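Local coordinates for extracellular solute-binding protein, family 3 (Methylophaga aminisulfidivorans MP, PDB 5SV6) that is of unknown function but has a periplasmic binding protein-like architecture and, as MxaJ, is probably associated with the methanol dehydrogenase system, at residues 56-61 / 65-70; 156-161 / 181-186; 161-166 / 170-175; 213-218 / 251-256. One frame throughout, in Å; residues are numbered along the deposited sequence.

Contact 1. Residues 56-61 / 65-70; sequences MPYSNK and GFENQL
Asn-68 grips Ser-59 and Asn-60 with the two ends of one amide. Asn-68 ND2 gives a hydrogen bond to Ser-59 OG at 3.0 Å, with the hydroxyl oxygen close to the amide plane. Asn-68 OD1 takes Asn-60 N on a lone pair at 3.1 Å. Asn-68 OD1 also accepts from Gly-65 N at 2.9 Å, tilted from the carbonyl plane. Three bonds therefore fix the rotation of this buried amide. Gly-65 is the helix N-cap, and its N is held by the side chain three residues on. Pro-57 O and Tyr-58 O take two N-H groups of the first helical turn: Phe-66 N binds Pro-57 O at 2.9 Å, and Glu-67 N binds Tyr-58 O at 2.9 Å. Gly-65 CA lies 3.2 Å from Pro-57 O. Pro-57 follows a cis peptide bond, and a classic beta bulge falls at Tyr-58 and Ser-59.

The looser side is the partly exposed one. Tyr-58 CG stands opposite its carbonyl carbon (chi1 -58°), and the side chain runs alongside the extended Glu-67, with Tyr-58 CD2 3.6 Å from Glu-67 OE2. The Tyr-58 and Phe-66 rings lie side by side, tilted by 41°.

Ser-59 OG also bonds Ala-52 O, and Tyr-58 OH bonds Glu-218 OE2. Helix 216-224 packs on Met-56, a selenomethionine, and on Pro-57. Helix 276-286 touches Pro-57 and Phe-66, and strand 82-87 borders Ser-59 and Asn-68.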
# COMPACT_ATOMS: atom_id res chain seq x y z
N MSE A 56 -9.01 5.24 0.01
CA MSE A 56 -8.07 6.12 -0.66
C MSE A 56 -6.69 5.88 -0.06
O MSE A 56 -6.58 5.51 1.11
CB MSE A 56 -8.52 7.58 -0.51
CG MSE A 56 -9.78 7.90 -1.27
SE MSE A 56 -9.57 7.58 -3.19
CE MSE A 56 -8.76 9.27 -3.74
N PRO A 57 -5.63 6.08 -0.86
CA PRO A 57 -5.69 6.61 -2.23
C PRO A 57 -5.89 5.54 -3.30
O PRO A 57 -5.90 5.87 -4.48
CB PRO A 57 -4.32 7.28 -2.39
CG PRO A 57 -3.39 6.40 -1.56
CD PRO A 57 -4.24 5.87 -0.40
N TYR A 58 -6.06 4.28 -2.89
CA TYR A 58 -6.24 3.19 -3.84
C TYR A 58 -7.55 3.30 -4.62
O TYR A 58 -7.56 3.16 -5.84
CB TYR A 58 -6.23 1.82 -3.14
CG TYR A 58 -4.98 1.49 -2.35
CD1 TYR A 58 -4.93 1.69 -0.98
CD2 TYR A 58 -3.88 0.92 -2.96
CE1 TYR A 58 -3.81 1.35 -0.24
CE2 TYR A 58 -2.74 0.59 -2.23
CZ TYR A 58 -2.72 0.81 -0.88
OH TYR A 58 -1.60 0.47 -0.16
N SER A 59 -8.65 3.51 -3.90
CA SER A 59 -9.97 3.28 -4.46
C SER A 59 -11.06 3.95 -3.63
O SER A 59 -10.97 3.99 -2.41
CB SER A 59 -10.26 1.76 -4.49
OG SER A 59 -11.58 1.49 -4.94
N ASN A 60 -12.09 4.47 -4.30
CA ASN A 60 -13.36 4.76 -3.62
C ASN A 60 -14.54 4.63 -4.59
O ASN A 60 -14.35 4.51 -5.80
CB ASN A 60 -13.34 6.12 -2.87
CG ASN A 60 -13.38 7.35 -3.79
OD1 ASN A 60 -13.63 7.25 -4.99
ND2 ASN A 60 -13.11 8.52 -3.21
N LYS A 61 -15.76 4.67 -4.07
CA LYS A 61 -16.94 4.47 -4.91
C LYS A 61 -17.03 5.54 -6.01
O LYS A 61 -17.64 5.31 -7.05
CB LYS A 61 -18.23 4.40 -4.08
CG LYS A 61 -19.43 3.88 -4.87
CD LYS A 61 -20.55 3.42 -3.96
CE LYS A 61 -21.73 2.87 -4.76
NZ LYS A 61 -22.68 2.14 -3.88
N GLY A 65 -9.63 6.87 -6.81
CA GLY A 65 -8.38 6.27 -6.39
C GLY A 65 -7.50 5.88 -7.57
O GLY A 65 -8.00 5.72 -8.68
N PHE A 66 -6.20 5.71 -7.34
CA PHE A 66 -5.28 5.38 -8.44
C PHE A 66 -5.54 4.00 -9.05
O PHE A 66 -5.35 3.81 -10.26
CB PHE A 66 -3.79 5.62 -8.09
CG PHE A 66 -3.15 4.56 -7.22
CD1 PHE A 66 -2.67 3.39 -7.78
CD2 PHE A 66 -2.97 4.78 -5.87
CE1 PHE A 66 -2.06 2.43 -6.99
CE2 PHE A 66 -2.38 3.83 -5.08
CZ PHE A 66 -1.92 2.65 -5.64
N GLU A 67 -5.98 3.04 -8.24
CA GLU A 67 -6.33 1.72 -8.79
C GLU A 67 -7.62 1.76 -9.60
O GLU A 67 -7.84 0.90 -10.47
CB GLU A 67 -6.42 0.65 -7.69
CG GLU A 67 -5.06 0.26 -7.06
CD GLU A 67 -5.19 -0.87 -6.03
OE1 GLU A 67 -6.32 -1.21 -5.61
OE2 GLU A 67 -4.15 -1.43 -5.64
N ASN A 68 -8.49 2.73 -9.33
CA ASN A 68 -9.70 2.87 -10.13
C ASN A 68 -9.31 3.29 -11.55
O ASN A 68 -9.88 2.80 -12.54
CB ASN A 68 -10.66 3.91 -9.52
CG ASN A 68 -11.09 3.57 -8.11
OD1 ASN A 68 -11.23 4.45 -7.26
ND2 ASN A 68 -11.30 2.28 -7.85
N GLN A 69 -8.34 4.19 -11.64
CA GLN A 69 -7.79 4.62 -12.92
C GLN A 69 -7.15 3.45 -13.65
O GLN A 69 -7.32 3.29 -14.85
CB GLN A 69 -6.73 5.70 -12.72
CG GLN A 69 -7.26 7.10 -12.60
CD GLN A 69 -6.23 8.11 -13.07
OE1 GLN A 69 -5.56 8.76 -12.25
NE2 GLN A 69 -6.07 8.24 -14.38
N LEU A 70 -6.38 2.65 -12.91
CA LEU A 70 -5.70 1.50 -13.50
C LEU A 70 -6.70 0.49 -14.03
O LEU A 70 -6.45 -0.16 -15.04
CB LEU A 70 -4.79 0.83 -12.46
CG LEU A 70 -3.60 1.68 -12.02
CD1 LEU A 70 -2.81 0.98 -10.94
CD2 LEU A 70 -2.71 2.03 -13.24

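Contact 2. Residues 156-161 / 181-186; sequences IVPGSP and SLIGFK
Pro-158 meets Ile-183 from the second position of a type II beta turn that runs from Val-157 to Ser-160. Gly-159 holds the third position with a positive phi of 84°. The turn is closed by Ser-160 N to Val-157 O at 3.3 Å. It reverses the chain after strand 154-156 and sets Ser-160 as N-cap of helix 161-168. The other segment follows helix 172-180, and its backbone is extended from Ile-183 to Phe-185 without strand pairing to the turn.

The contact is small and apolar. With chi1 at -55°, CG1 of Ile-183 stands trans to its carbonyl carbon and meets the proline ring. Pro-158 CD lies 3.6 Å from Ile-183 CG1, the two side chains reaching toward each other. Ile-183 CG2 also approaches Pro-158 CD, at 4.1 Å. Thus CD lies against both branches of the isoleucine. Ile-183 CD1 comes within 4.0 Å of Ile-156 O. Phe-185 is more exposed. Phe-185 CZ comes only to 4.5 Å from Pro-158 CG, at an oblique approach to the ring.

Thr-179 and Met-180 of helix 172-180 also touch Pro-158. Met-180 touches Phe-185 as well, while Leu-200 of helix 197-206 packs on Val-157. This turn begins the long helical connection between parallel strands 154-156 and 211-215. That connection is a beta-alpha-beta crossover, as expected in an alpha/beta lobe of the periplasmic binding protein fold.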
# COMPACT_ATOMS: atom_id res chain seq x y z
N ILE A 156 3.24 4.14 12.26
CA ILE A 156 3.31 2.92 11.45
C ILE A 156 2.01 2.11 11.45
O ILE A 156 1.12 2.34 12.26
CB ILE A 156 4.45 1.99 11.91
CG1 ILE A 156 4.14 1.42 13.31
CG2 ILE A 156 5.80 2.72 11.89
CD1 ILE A 156 4.90 0.15 13.63
N VAL A 157 1.94 1.16 10.53
CA VAL A 157 0.80 0.25 10.45
C VAL A 157 1.16 -1.10 11.07
O VAL A 157 2.13 -1.75 10.65
CB VAL A 157 0.35 0.04 8.99
CG1 VAL A 157 -0.84 -0.92 8.91
CG2 VAL A 157 -0.00 1.38 8.35
N PRO A 158 0.39 -1.54 12.07
CA PRO A 158 0.66 -2.82 12.73
C PRO A 158 0.55 -3.98 11.75
O PRO A 158 -0.28 -3.94 10.85
CB PRO A 158 -0.44 -2.91 13.80
CG PRO A 158 -0.84 -1.48 14.04
CD PRO A 158 -0.72 -0.81 12.70
N GLY A 159 1.39 -5.00 11.92
CA GLY A 159 1.39 -6.15 11.03
C GLY A 159 2.20 -5.95 9.76
O GLY A 159 2.30 -6.87 8.93
N SER A 160 2.76 -4.76 9.59
CA SER A 160 3.59 -4.47 8.43
C SER A 160 5.07 -4.71 8.78
O SER A 160 5.40 -4.87 9.96
CB SER A 160 3.35 -3.02 7.97
OG SER A 160 3.82 -2.09 8.94
N PRO A 161 5.97 -4.72 7.78
CA PRO A 161 7.39 -4.86 8.10
C PRO A 161 7.89 -3.75 9.03
O PRO A 161 8.88 -3.95 9.73
CB PRO A 161 8.08 -4.75 6.74
CG PRO A 161 7.04 -5.13 5.74
CD PRO A 161 5.74 -4.65 6.32
N SER A 181 -3.51 4.55 19.22
CA SER A 181 -4.35 5.74 19.23
C SER A 181 -4.70 6.17 17.81
O SER A 181 -5.56 7.03 17.60
CB SER A 181 -3.65 6.90 19.96
OG SER A 181 -2.66 7.53 19.16
N LEU A 182 -4.01 5.58 16.83
CA LEU A 182 -4.17 5.97 15.43
C LEU A 182 -4.90 4.94 14.56
O LEU A 182 -5.61 5.31 13.64
CB LEU A 182 -2.80 6.25 14.78
CG LEU A 182 -1.96 7.40 15.33
CD1 LEU A 182 -0.56 7.37 14.74
CD2 LEU A 182 -2.64 8.74 15.05
N ILE A 183 -4.68 3.66 14.84
CA ILE A 183 -5.16 2.61 13.94
C ILE A 183 -6.48 2.04 14.46
O ILE A 183 -6.60 1.74 15.64
CB ILE A 183 -4.12 1.48 13.78
CG1 ILE A 183 -2.76 2.03 13.33
CG2 ILE A 183 -4.62 0.40 12.81
CD1 ILE A 183 -2.80 2.79 11.98
N GLY A 184 -7.46 1.90 13.57
CA GLY A 184 -8.75 1.36 13.97
C GLY A 184 -8.74 -0.15 14.03
O GLY A 184 -8.05 -0.82 13.24
N PHE A 185 -9.49 -0.71 14.98
CA PHE A 185 -9.70 -2.16 15.02
C PHE A 185 -11.18 -2.47 15.12
O PHE A 185 -11.98 -1.63 15.54
CB PHE A 185 -8.96 -2.79 16.21
CG PHE A 185 -7.47 -2.81 16.06
CD1 PHE A 185 -6.72 -1.68 16.34
CD2 PHE A 185 -6.81 -3.96 15.65
CE1 PHE A 185 -5.34 -1.70 16.21
CE2 PHE A 185 -5.43 -3.99 15.53
CZ PHE A 185 -4.70 -2.85 15.80
N LYS A 186 -11.54 -3.70 14.76
CA LYS A 186 -12.93 -4.13 14.80
C LYS A 186 -13.45 -4.18 16.24
O LYS A 186 -12.72 -4.54 17.17
CB LYS A 186 -13.09 -5.48 14.12
CG LYS A 186 -14.52 -5.80 13.67
CD LYS A 186 -14.55 -7.13 12.92
CE LYS A 186 -15.94 -7.45 12.39
NZ LYS A 186 -15.93 -8.68 11.54

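Contact 3. Residues 161-166 / 170-175; sequences PSEVML and DKYEGN
Glu-163 and Tyr-172 each set CG trans to the main-chain nitrogen, with chi1 at -174° and 170°, and these torsions bring their ends together. Between them the chain makes a Schellman motif, which ends helix 161-168. Asp-170, with its positive phi, is the C-prime residue. Lys-171 N reaches back to Leu-166 O at 2.9 Å, a nearly straight bond. Asp-170 N bonds Arg-167 O in the same motif. Tyr-172 N adds a weak bond to Leu-166 O at 3.3 Å. This carbonyl in the last turn of the helix is thus satisfied by the chain that turns away into helix 172-180.

The Glu-163 chain is extended beyond CG, and the two side chains cross at a slant. Glu-163 OE2 comes 3.4 Å from Tyr-172 CE1, and Glu-163 CG lies 3.6 Å from the same CE1. The carboxylate and ring planes are almost parallel, 7° apart. Arg-167 serves both side chains, through a salt bridge to Glu-163 OE2 and a cation-pi contact with the Tyr-172 ring, while Glu-163 OE1 bonds Gly-159 N.

Leu-166 packs against Lys-171 and Asn-175. Leu-166 CG is 4.1 Å from Lys-171 CB, the two side chains crossing at about a right angle. Lys-171 NZ goes on to Lys-149 O and Met-151 O, and the buried Asn-175 is anchored by OD1 to Phe-154 N of strand 154-156. Asn-175 ND2 lies 3.5 Å from Leu-166 CD2.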
# COMPACT_ATOMS: atom_id res chain seq x y z
N PRO A 161 5.97 -4.72 7.78
CA PRO A 161 7.39 -4.86 8.10
C PRO A 161 7.89 -3.75 9.03
O PRO A 161 8.88 -3.95 9.73
CB PRO A 161 8.08 -4.75 6.74
CG PRO A 161 7.04 -5.13 5.74
CD PRO A 161 5.74 -4.65 6.32
N SER A 162 7.21 -2.61 9.04
CA SER A 162 7.51 -1.52 9.97
C SER A 162 7.47 -2.00 11.40
O SER A 162 8.33 -1.63 12.22
CB SER A 162 6.51 -0.37 9.80
OG SER A 162 6.35 -0.06 8.43
N GLU A 163 6.47 -2.81 11.73
CA GLU A 163 6.34 -3.33 13.08
C GLU A 163 7.50 -4.25 13.42
O GLU A 163 8.11 -4.13 14.48
CB GLU A 163 5.00 -4.08 13.28
CG GLU A 163 4.81 -4.50 14.73
CD GLU A 163 3.56 -5.32 14.98
OE1 GLU A 163 2.63 -5.32 14.15
OE2 GLU A 163 3.51 -5.98 16.04
N VAL A 164 7.81 -5.17 12.52
CA VAL A 164 8.94 -6.08 12.71
C VAL A 164 10.22 -5.29 13.01
O VAL A 164 10.95 -5.62 13.93
CB VAL A 164 9.14 -7.00 11.48
CG1 VAL A 164 10.25 -8.02 11.74
CG2 VAL A 164 7.83 -7.72 11.13
N MSE A 165 10.46 -4.22 12.27
CA MSE A 165 11.68 -3.44 12.44
C MSE A 165 11.67 -2.55 13.68
O MSE A 165 12.72 -2.27 14.26
CB MSE A 165 11.98 -2.61 11.19
CG MSE A 165 12.24 -3.44 9.94
SE MSE A 165 13.54 -4.89 10.30
CE MSE A 165 15.03 -3.81 10.97
N LEU A 166 10.49 -2.11 14.10
CA LEU A 166 10.40 -1.31 15.32
C LEU A 166 10.75 -2.17 16.53
O LEU A 166 11.41 -1.71 17.47
CB LEU A 166 8.99 -0.71 15.46
CG LEU A 166 8.92 0.75 15.91
CD1 LEU A 166 9.84 1.64 15.09
CD2 LEU A 166 7.48 1.28 15.87
N ASP A 170 14.03 -2.01 19.19
CA ASP A 170 13.59 -1.86 20.58
C ASP A 170 12.78 -0.59 20.85
O ASP A 170 12.89 0.01 21.92
CB ASP A 170 14.80 -1.94 21.53
CG ASP A 170 15.55 -3.26 21.39
OD1 ASP A 170 14.88 -4.32 21.32
OD2 ASP A 170 16.79 -3.25 21.34
N LYS A 171 11.97 -0.18 19.88
CA LYS A 171 11.14 1.00 20.05
C LYS A 171 9.66 0.63 20.03
O LYS A 171 8.80 1.49 20.21
CB LYS A 171 11.42 2.02 18.94
CG LYS A 171 12.78 2.68 18.99
CD LYS A 171 12.87 3.62 20.17
CE LYS A 171 14.22 4.32 20.25
NZ LYS A 171 14.22 5.36 21.33
N TYR A 172 9.36 -0.65 19.79
CA TYR A 172 7.98 -1.08 19.62
C TYR A 172 7.13 -0.89 20.88
O TYR A 172 6.03 -0.36 20.80
CB TYR A 172 7.90 -2.53 19.15
CG TYR A 172 6.49 -3.11 19.18
CD1 TYR A 172 5.63 -2.93 18.11
CD2 TYR A 172 6.03 -3.81 20.29
CE1 TYR A 172 4.35 -3.45 18.13
CE2 TYR A 172 4.74 -4.32 20.32
CZ TYR A 172 3.91 -4.14 19.24
OH TYR A 172 2.63 -4.66 19.26
N GLU A 173 7.63 -1.35 22.02
CA GLU A 173 6.85 -1.25 23.26
C GLU A 173 6.53 0.18 23.64
O GLU A 173 5.40 0.49 24.02
CB GLU A 173 7.53 -1.98 24.42
CG GLU A 173 7.47 -3.50 24.32
CD GLU A 173 6.06 -4.07 24.43
OE1 GLU A 173 5.12 -3.33 24.80
OE2 GLU A 173 5.89 -5.28 24.15
N GLY A 174 7.52 1.07 23.55
CA GLY A 174 7.33 2.45 23.94
C GLY A 174 6.47 3.23 22.97
O GLY A 174 6.02 4.33 23.27
N ASN A 175 6.23 2.65 21.79
CA ASN A 175 5.44 3.31 20.75
C ASN A 175 4.05 2.70 20.60
O ASN A 175 3.22 3.18 19.85
CB ASN A 175 6.20 3.23 19.41
CG ASN A 175 5.52 4.02 18.31
OD1 ASN A 175 5.45 5.25 18.37
ND2 ASN A 175 5.05 3.32 17.28

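Contact 4. Residues 213-218 / 251-256; sequences HIWAPE and FEQSIA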
# COMPACT_ATOMS: atom_id res chain seq x y z
N HIS A 213 6.70 5.38 8.87
CA HIS A 213 7.25 4.39 7.97
C HIS A 213 6.04 3.70 7.37
O HIS A 213 5.33 2.97 8.07
CB HIS A 213 8.17 3.42 8.71
CG HIS A 213 8.92 2.49 7.80
ND1 HIS A 213 8.58 1.17 7.63
CD2 HIS A 213 10.01 2.70 7.03
CE1 HIS A 213 9.43 0.60 6.80
NE2 HIS A 213 10.30 1.50 6.41
N ILE A 214 5.80 3.97 6.09
CA ILE A 214 4.52 3.68 5.44
C ILE A 214 4.78 3.11 4.07
O ILE A 214 5.73 3.52 3.40
CB ILE A 214 3.70 5.00 5.22
CG1 ILE A 214 3.56 5.80 6.51
CG2 ILE A 214 2.31 4.71 4.64
CD1 ILE A 214 2.90 4.99 7.60
N TRP A 215 3.94 2.18 3.63
CA TRP A 215 3.96 1.68 2.26
C TRP A 215 3.80 2.88 1.31
O TRP A 215 2.80 3.58 1.36
CB TRP A 215 2.83 0.66 2.06
CG TRP A 215 2.62 0.13 0.67
CD1 TRP A 215 1.48 0.23 -0.08
CD2 TRP A 215 3.55 -0.62 -0.12
NE1 TRP A 215 1.64 -0.41 -1.28
CE2 TRP A 215 2.91 -0.93 -1.34
CE3 TRP A 215 4.86 -1.06 0.08
CZ2 TRP A 215 3.54 -1.64 -2.36
CZ3 TRP A 215 5.48 -1.77 -0.93
CH2 TRP A 215 4.82 -2.06 -2.14
N ALA A 216 4.79 3.11 0.46
CA ALA A 216 4.85 4.36 -0.30
C ALA A 216 3.62 4.67 -1.19
O ALA A 216 3.17 5.80 -1.22
CB ALA A 216 6.16 4.48 -1.09
N PRO A 217 3.08 3.66 -1.89
CA PRO A 217 1.88 3.98 -2.68
C PRO A 217 0.70 4.54 -1.85
O PRO A 217 -0.09 5.32 -2.39
CB PRO A 217 1.52 2.63 -3.32
CG PRO A 217 2.85 1.97 -3.49
CD PRO A 217 3.61 2.33 -2.24
N GLU A 218 0.61 4.16 -0.58
CA GLU A 218 -0.43 4.65 0.33
C GLU A 218 -0.21 6.10 0.74
O GLU A 218 -1.15 6.81 1.06
CB GLU A 218 -0.42 3.84 1.62
CG GLU A 218 -1.52 2.87 1.74
CD GLU A 218 -1.23 1.80 2.77
OE1 GLU A 218 -0.62 2.12 3.82
OE2 GLU A 218 -1.60 0.64 2.51
N PHE A 251 8.19 -4.61 -2.45
CA PHE A 251 7.29 -5.67 -2.93
C PHE A 251 6.80 -5.42 -4.35
O PHE A 251 6.34 -4.32 -4.68
CB PHE A 251 6.08 -5.80 -2.00
CG PHE A 251 6.44 -6.22 -0.59
CD1 PHE A 251 6.36 -7.56 -0.22
CD2 PHE A 251 6.88 -5.29 0.34
CE1 PHE A 251 6.71 -7.96 1.06
CE2 PHE A 251 7.24 -5.68 1.63
CZ PHE A 251 7.15 -7.02 1.99
N GLU A 252 6.87 -6.46 -5.18
CA GLU A 252 6.29 -6.41 -6.52
C GLU A 252 4.77 -6.53 -6.40
O GLU A 252 4.27 -7.33 -5.61
CB GLU A 252 6.84 -7.53 -7.41
CG GLU A 252 8.30 -7.35 -7.79
CD GLU A 252 8.84 -8.50 -8.62
OE1 GLU A 252 8.22 -9.59 -8.61
OE2 GLU A 252 9.87 -8.32 -9.29
N GLN A 253 4.05 -5.74 -7.17
CA GLN A 253 2.58 -5.76 -7.13
C GLN A 253 1.97 -6.33 -8.41
O GLN A 253 2.42 -5.99 -9.51
CB GLN A 253 2.04 -4.36 -6.85
CG GLN A 253 2.55 -3.77 -5.54
CD GLN A 253 2.06 -4.55 -4.34
OE1 GLN A 253 0.86 -4.57 -4.06
NE2 GLN A 253 2.98 -5.22 -3.64
N SER A 254 0.94 -7.15 -8.27
CA SER A 254 0.30 -7.81 -9.41
C SER A 254 -1.22 -7.72 -9.35
O SER A 254 -1.80 -7.48 -8.29
CB SER A 254 0.66 -9.29 -9.44
OG SER A 254 2.05 -9.51 -9.59
N ILE A 255 -1.86 -7.92 -10.50
CA ILE A 255 -3.31 -8.15 -10.55
C ILE A 255 -3.55 -9.57 -10.04
O ILE A 255 -2.74 -10.45 -10.31
CB ILE A 255 -3.83 -8.09 -12.01
CG1 ILE A 255 -3.45 -6.77 -12.68
CG2 ILE A 255 -5.32 -8.33 -12.06
CD1 ILE A 255 -4.07 -5.55 -12.05
N ALA A 256 -4.67 -9.80 -9.34
CA ALA A 256 -5.01 -11.15 -8.89
C ALA A 256 -6.32 -11.62 -9.50
O ALA A 256 -7.28 -10.84 -9.61
CB ALA A 256 -5.09 -11.21 -7.37
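A shared strand of the large mixed sheet relates Trp-215 to Phe-251: strands 211-215 and 247-257 both pair with strand 118-133, near the centre of the chain. The two are not paired with each other, and the Trp-215 side chain spans the distance between them. Strand 247-257 also pairs with strand 106-111, so it probably belongs to the hinge between two lobes, as in other periplasmic binding proteins.

With chi1 at 174°, the Trp-215 indole extends from its strand toward residues 251-253. The six-membered ring does the touching. CH2 of Trp-215 is 3.7 Å from Phe-251 O, which lies at the ring edge, near its plane. The same CH2 of Trp-215 is 3.9 Å from Phe-251 CB. Trp-215 CZ3 comes 4.0 Å from Phe-251 CD2, and the two side chains pass at a slant. Gln-253 runs past the indole in the opposite direction. Its chain bends at chi2 (-65°), which brings Gln-253 CD to 3.8 Å from Trp-215 CZ2. Amide and ring planes stand 60° apart, so the amide does not stack on the indole.

Pro-217 CD sits 3.4 Å above the plane of the Trp-215 ring, toward its rim. Tyr-128 also meets the indole.

The segments are joined by packing rather than by hydrogen bonds. Gln-253 NE2 instead bonds Asp-111 OD1, which anchors the amide beside the tryptophan. The carbonyl at the CH edge of the indole may add a weak electrostatic attraction. Otherwise the contact depends on shape and on the burial of Trp-215 and Gln-253.

Contact 1 comes first along the chain. Contact 2 follows, and contact 3 lies within its span. Contact 4 closes the series. Contacts 1 and 3 sit on opposite sides of the chain's centre, with their own centres about 30 Å apart. Contacts 2 and 3 share Pro-161; both involve helix 161-168 or the turn before it. Their centres are about 12 Å apart and they touch. Contact 4 touches the other three. Tyr-58 OH of contact 1 probably bonds Glu-218 OE2, and Ser-162 OG of contact 3 probably bonds His-213 ND1. The strands of contact 4 belong to the large mixed sheet. This placement is consistent with two lobes meeting at a central region, as in periplasmic binding proteins.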